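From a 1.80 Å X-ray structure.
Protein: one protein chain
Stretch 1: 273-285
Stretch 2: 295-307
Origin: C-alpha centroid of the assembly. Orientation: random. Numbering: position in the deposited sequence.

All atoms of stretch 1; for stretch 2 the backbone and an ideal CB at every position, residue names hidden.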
# COMPACT_ATOMS: atom_id res chain seq x y z
N ASN A 273 4.48 7.33 -44.03
CA ASN A 273 5.40 7.70 -45.08
C ASN A 273 5.12 9.13 -45.51
O ASN A 273 3.99 9.43 -45.96
CB ASN A 273 5.26 6.71 -46.26
CG ASN A 273 5.51 5.26 -45.84
OD1 ASN A 273 4.60 4.40 -45.88
ND2 ASN A 273 6.72 4.97 -45.45
N ALA A 274 6.09 10.02 -45.35
CA ALA A 274 5.90 11.44 -45.64
C ALA A 274 6.69 11.95 -46.86
O ALA A 274 7.88 11.72 -46.96
CB ALA A 274 6.33 12.27 -44.37
N LYS A 275 6.03 12.65 -47.78
CA LYS A 275 6.70 13.49 -48.76
C LYS A 275 6.96 14.84 -48.10
O LYS A 275 6.01 15.57 -47.74
CB LYS A 275 5.86 13.67 -50.04
CG LYS A 275 6.32 14.91 -50.85
CD LYS A 275 5.84 14.90 -52.35
CE LYS A 275 6.48 16.10 -53.12
NZ LYS A 275 5.84 16.30 -54.46
N PRO A 276 8.23 15.21 -47.94
CA PRO A 276 8.37 16.41 -47.11
C PRO A 276 7.71 17.67 -47.70
O PRO A 276 7.68 17.89 -48.94
CB PRO A 276 9.88 16.56 -46.92
CG PRO A 276 10.51 15.23 -47.39
CD PRO A 276 9.52 14.65 -48.38
N ALA A 277 7.15 18.48 -46.80
CA ALA A 277 6.34 19.62 -47.15
C ALA A 277 6.92 20.86 -46.51
O ALA A 277 7.71 20.80 -45.55
CB ALA A 277 4.91 19.45 -46.68
N ASP A 278 6.51 21.99 -47.03
CA ASP A 278 6.94 23.26 -46.49
C ASP A 278 6.38 23.59 -45.13
O ASP A 278 7.02 24.38 -44.41
CB ASP A 278 6.54 24.38 -47.43
CG ASP A 278 7.55 24.60 -48.45
OD1 ASP A 278 8.59 25.21 -48.10
OD2 ASP A 278 7.30 24.19 -49.60
N ILE A 279 5.18 23.05 -44.85
CA ILE A 279 4.45 23.23 -43.56
C ILE A 279 3.96 21.86 -43.07
O ILE A 279 3.45 21.05 -43.85
CB ILE A 279 3.26 24.22 -43.68
CG1 ILE A 279 3.72 25.59 -44.16
CG2 ILE A 279 2.56 24.44 -42.36
CD1 ILE A 279 2.47 26.57 -44.51
N VAL A 280 4.15 21.61 -41.78
CA VAL A 280 3.59 20.47 -41.14
C VAL A 280 2.72 20.98 -39.99
O VAL A 280 3.13 21.91 -39.28
CB VAL A 280 4.70 19.59 -40.55
CG1 VAL A 280 4.11 18.45 -39.85
CG2 VAL A 280 5.75 19.15 -41.61
N ILE A 281 1.54 20.38 -39.80
CA ILE A 281 0.69 20.57 -38.62
C ILE A 281 0.63 19.30 -37.84
O ILE A 281 0.33 18.23 -38.39
CB ILE A 281 -0.77 20.96 -38.96
CG1 ILE A 281 -0.75 22.32 -39.65
CG2 ILE A 281 -1.63 20.88 -37.70
CD1 ILE A 281 -2.15 22.81 -40.15
N THR A 282 1.00 19.37 -36.57
CA THR A 282 0.93 18.17 -35.72
C THR A 282 0.53 18.54 -34.26
O THR A 282 0.14 19.69 -33.99
CB THR A 282 2.24 17.39 -35.80
OG1 THR A 282 2.06 16.08 -35.27
CG2 THR A 282 3.40 18.17 -35.08
N SER A 283 0.52 17.53 -33.40
CA SER A 283 0.14 17.72 -31.99
C SER A 283 1.00 16.84 -31.12
O SER A 283 1.79 16.03 -31.61
CB SER A 283 -1.32 17.36 -31.75
OG SER A 283 -1.45 16.00 -31.54
N ASN A 284 0.90 17.01 -29.81
CA ASN A 284 1.60 16.08 -28.94
C ASN A 284 0.67 15.11 -28.27
O ASN A 284 0.92 14.79 -27.13
CB ASN A 284 2.40 16.76 -27.84
CG ASN A 284 3.79 16.16 -27.68
OD1 ASN A 284 4.48 16.06 -28.66
ND2 ASN A 284 4.15 15.68 -26.47
N GLY A 285 -0.39 14.67 -28.96
CA GLY A 285 -1.21 13.57 -28.48
C GLY A 285 -2.24 13.87 -27.40
O GLY A 285 -2.84 12.94 -26.86
N UNK A 295 7.86 17.86 -23.14
CA UNK A 295 7.27 16.68 -23.80
C UNK A 295 6.99 16.95 -25.26
O UNK A 295 7.09 16.07 -26.09
CB UNK A 295 5.98 16.26 -23.10
N UNK A 296 6.62 18.17 -25.57
CA UNK A 296 6.20 18.54 -26.96
C UNK A 296 7.31 18.50 -28.01
O UNK A 296 7.02 18.39 -29.22
CB UNK A 296 5.61 19.95 -26.95
N UNK A 297 8.57 18.54 -27.57
CA UNK A 297 9.69 18.26 -28.47
C UNK A 297 9.51 16.90 -29.16
O UNK A 297 9.96 16.75 -30.28
CB UNK A 297 11.01 18.29 -27.70
N UNK A 298 8.88 15.92 -28.53
CA UNK A 298 8.63 14.60 -29.17
C UNK A 298 7.81 14.67 -30.48
O UNK A 298 8.28 14.22 -31.57
CB UNK A 298 7.89 13.69 -28.18
N UNK A 299 6.66 15.33 -30.39
CA UNK A 299 5.79 15.61 -31.57
C UNK A 299 6.50 16.47 -32.59
O UNK A 299 6.34 16.34 -33.80
CB UNK A 299 4.50 16.30 -31.14
N UNK A 300 7.31 17.43 -32.13
CA UNK A 300 8.05 18.25 -33.06
C UNK A 300 9.02 17.47 -33.95
O UNK A 300 9.25 17.87 -35.13
CB UNK A 300 8.82 19.32 -32.28
N UNK A 301 9.59 16.40 -33.39
CA UNK A 301 10.50 15.53 -34.17
C UNK A 301 9.75 14.82 -35.32
O UNK A 301 10.36 14.55 -36.35
CB UNK A 301 11.15 14.49 -33.25
N UNK A 302 8.46 14.49 -35.12
CA UNK A 302 7.64 13.86 -36.17
C UNK A 302 7.44 14.96 -37.23
O UNK A 302 7.57 14.69 -38.41
CB UNK A 302 6.31 13.33 -35.63
N UNK A 303 7.17 16.19 -36.78
CA UNK A 303 7.21 17.37 -37.65
C UNK A 303 8.46 17.54 -38.49
O UNK A 303 8.42 17.76 -39.74
CB UNK A 303 7.04 18.63 -36.79
N UNK A 304 9.62 17.47 -37.81
CA UNK A 304 10.90 17.68 -38.42
C UNK A 304 11.10 16.73 -39.59
O UNK A 304 11.57 17.15 -40.63
CB UNK A 304 12.02 17.51 -37.39
N UNK A 305 10.80 15.46 -39.38
CA UNK A 305 10.95 14.42 -40.34
C UNK A 305 10.03 14.58 -41.58
O UNK A 305 10.40 14.11 -42.66
CB UNK A 305 10.68 13.08 -39.65
N UNK A 306 8.91 15.28 -41.44
CA UNK A 306 7.99 15.55 -42.56
C UNK A 306 8.08 16.92 -43.15
O UNK A 306 7.23 17.27 -43.99
CB UNK A 306 6.55 15.33 -42.11
N UNK A 307 9.07 17.71 -42.71
CA UNK A 307 9.20 19.09 -43.11
C UNK A 307 10.47 19.26 -43.98
O UNK A 307 11.50 18.64 -43.72
CB UNK A 307 9.25 20.00 -41.88

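Strand 279-283 and helix 295-305 run nearly antiparallel, their axes 7.9 Å apart at closest approach.

At 295 the CA-to-CB bond points sideways and the ideal CB lies 3.9 Å from Asn-284 ND2. Many helix formers would fit, since the main feature here is the backbone carbonyl. The residue is Gln-295; its O accepts a weak hydrogen bond from Asn-284 ND2 (3.0 Å). Position 296 also points sideways, its ideal CB 4.3 Å from Asn-284 CG, which favors a small side chain without demanding one. It is Ser-296, whose CA packs 3.5 Å from Asn-284 CG. Position 297 points away and is unconstrained by stretch 1; it is Val-297. At 298 the bond is sideways, and a long chain could turn outward, as that of Lys-298 does, its NZ donating to Gln-295 OE1 (2.8 Å).

Position 299 is decisive. Its CA-to-CB bond points toward stretch 1, and an ideal CB would sit 2.5 Å from Asn-284 OD1 and 2.8 Å from Ser-283 O, both clashes. Only glycine suits, and Gly-299 is found. The helix is kinked here, and the N of 299 has no bond to the preceding turn; instead Gly-299 N donates to Asn-284 OD1 (2.9 Å). The Asn-284 amide thus serves the helix backbone with both its donor and its acceptor.

Positions 300 and 301 do not touch stretch 1, which leaves their choice open; they are Met-300 and Thr-301, the latter bonding through OG1 to Lys-298 O (2.6 Å). Position 302 points toward the strand, but its ideal CB stays 5.1 Å from Thr-282 OG1. A small or modest residue would suit; Ala-302 makes no close contact.

At 303 an ideal CB would be 4.0 Å from Thr-282 CG2, tolerable, but 2.9 Å from Met-300 O, a clash within the helix itself. Gly-303 avoids it, and its O lies 3.5 Å from Val-280 CG2. Position 304 points away, so stretch 1 sets no preference; it is Glu-304. Position 305 points sideways with nothing of stretch 1 within 5.5 Å of its ideal CB, so many residues would do; it is Ala-305.

At 306 the ideal CB is 3.8 Å from Ala-274 CB and 3.9 Å from Val-280 CG2, an apolar niche for a small side chain. Ala-306 fills it, and its O accepts from Ala-277 N (3.1 Å). Position 307 pairs in parallel with Ala-277, its ideal CB 3.6 Å from Val-280 CG2, so a compact, fairly apolar residue fits. Cys-307 packs its CB there, and its CA makes a CA-H...O contact with Ala-277 O (3.3 Å).

Stretch 2 (295-307) QSVKGMTAGEAAC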
# COMPACT_ATOMS: atom_id res chain seq x y z
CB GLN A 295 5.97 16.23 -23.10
CG GLN A 295 6.17 15.54 -21.78
CD GLN A 295 7.07 14.39 -21.85
OE1 GLN A 295 6.99 13.56 -22.77
NE2 GLN A 295 7.97 14.28 -20.85
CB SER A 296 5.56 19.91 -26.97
OG SER A 296 6.55 20.96 -26.96
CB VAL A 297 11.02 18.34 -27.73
CG1 VAL A 297 12.28 18.14 -28.71
CG2 VAL A 297 11.13 19.69 -26.97
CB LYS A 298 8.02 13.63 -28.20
CG LYS A 298 8.93 13.36 -26.95
CD LYS A 298 8.23 12.59 -25.91
CE LYS A 298 9.14 12.21 -24.74
NZ LYS A 298 8.42 11.32 -23.72
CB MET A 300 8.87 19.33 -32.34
CG MET A 300 8.07 20.32 -31.51
SD MET A 300 9.15 21.54 -30.76
CE MET A 300 7.99 22.33 -29.68
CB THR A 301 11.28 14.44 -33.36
OG1 THR A 301 10.40 13.44 -32.83
CG2 THR A 301 12.21 15.09 -32.27
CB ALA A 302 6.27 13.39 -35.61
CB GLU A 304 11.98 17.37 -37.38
CG GLU A 304 13.44 17.57 -37.81
CD GLU A 304 14.41 17.08 -36.71
OE1 GLU A 304 14.02 16.20 -35.93
OE2 GLU A 304 15.57 17.54 -36.64
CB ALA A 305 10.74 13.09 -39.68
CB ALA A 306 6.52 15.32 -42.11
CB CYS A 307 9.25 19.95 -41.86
SG CYS A 307 8.94 21.65 -42.08
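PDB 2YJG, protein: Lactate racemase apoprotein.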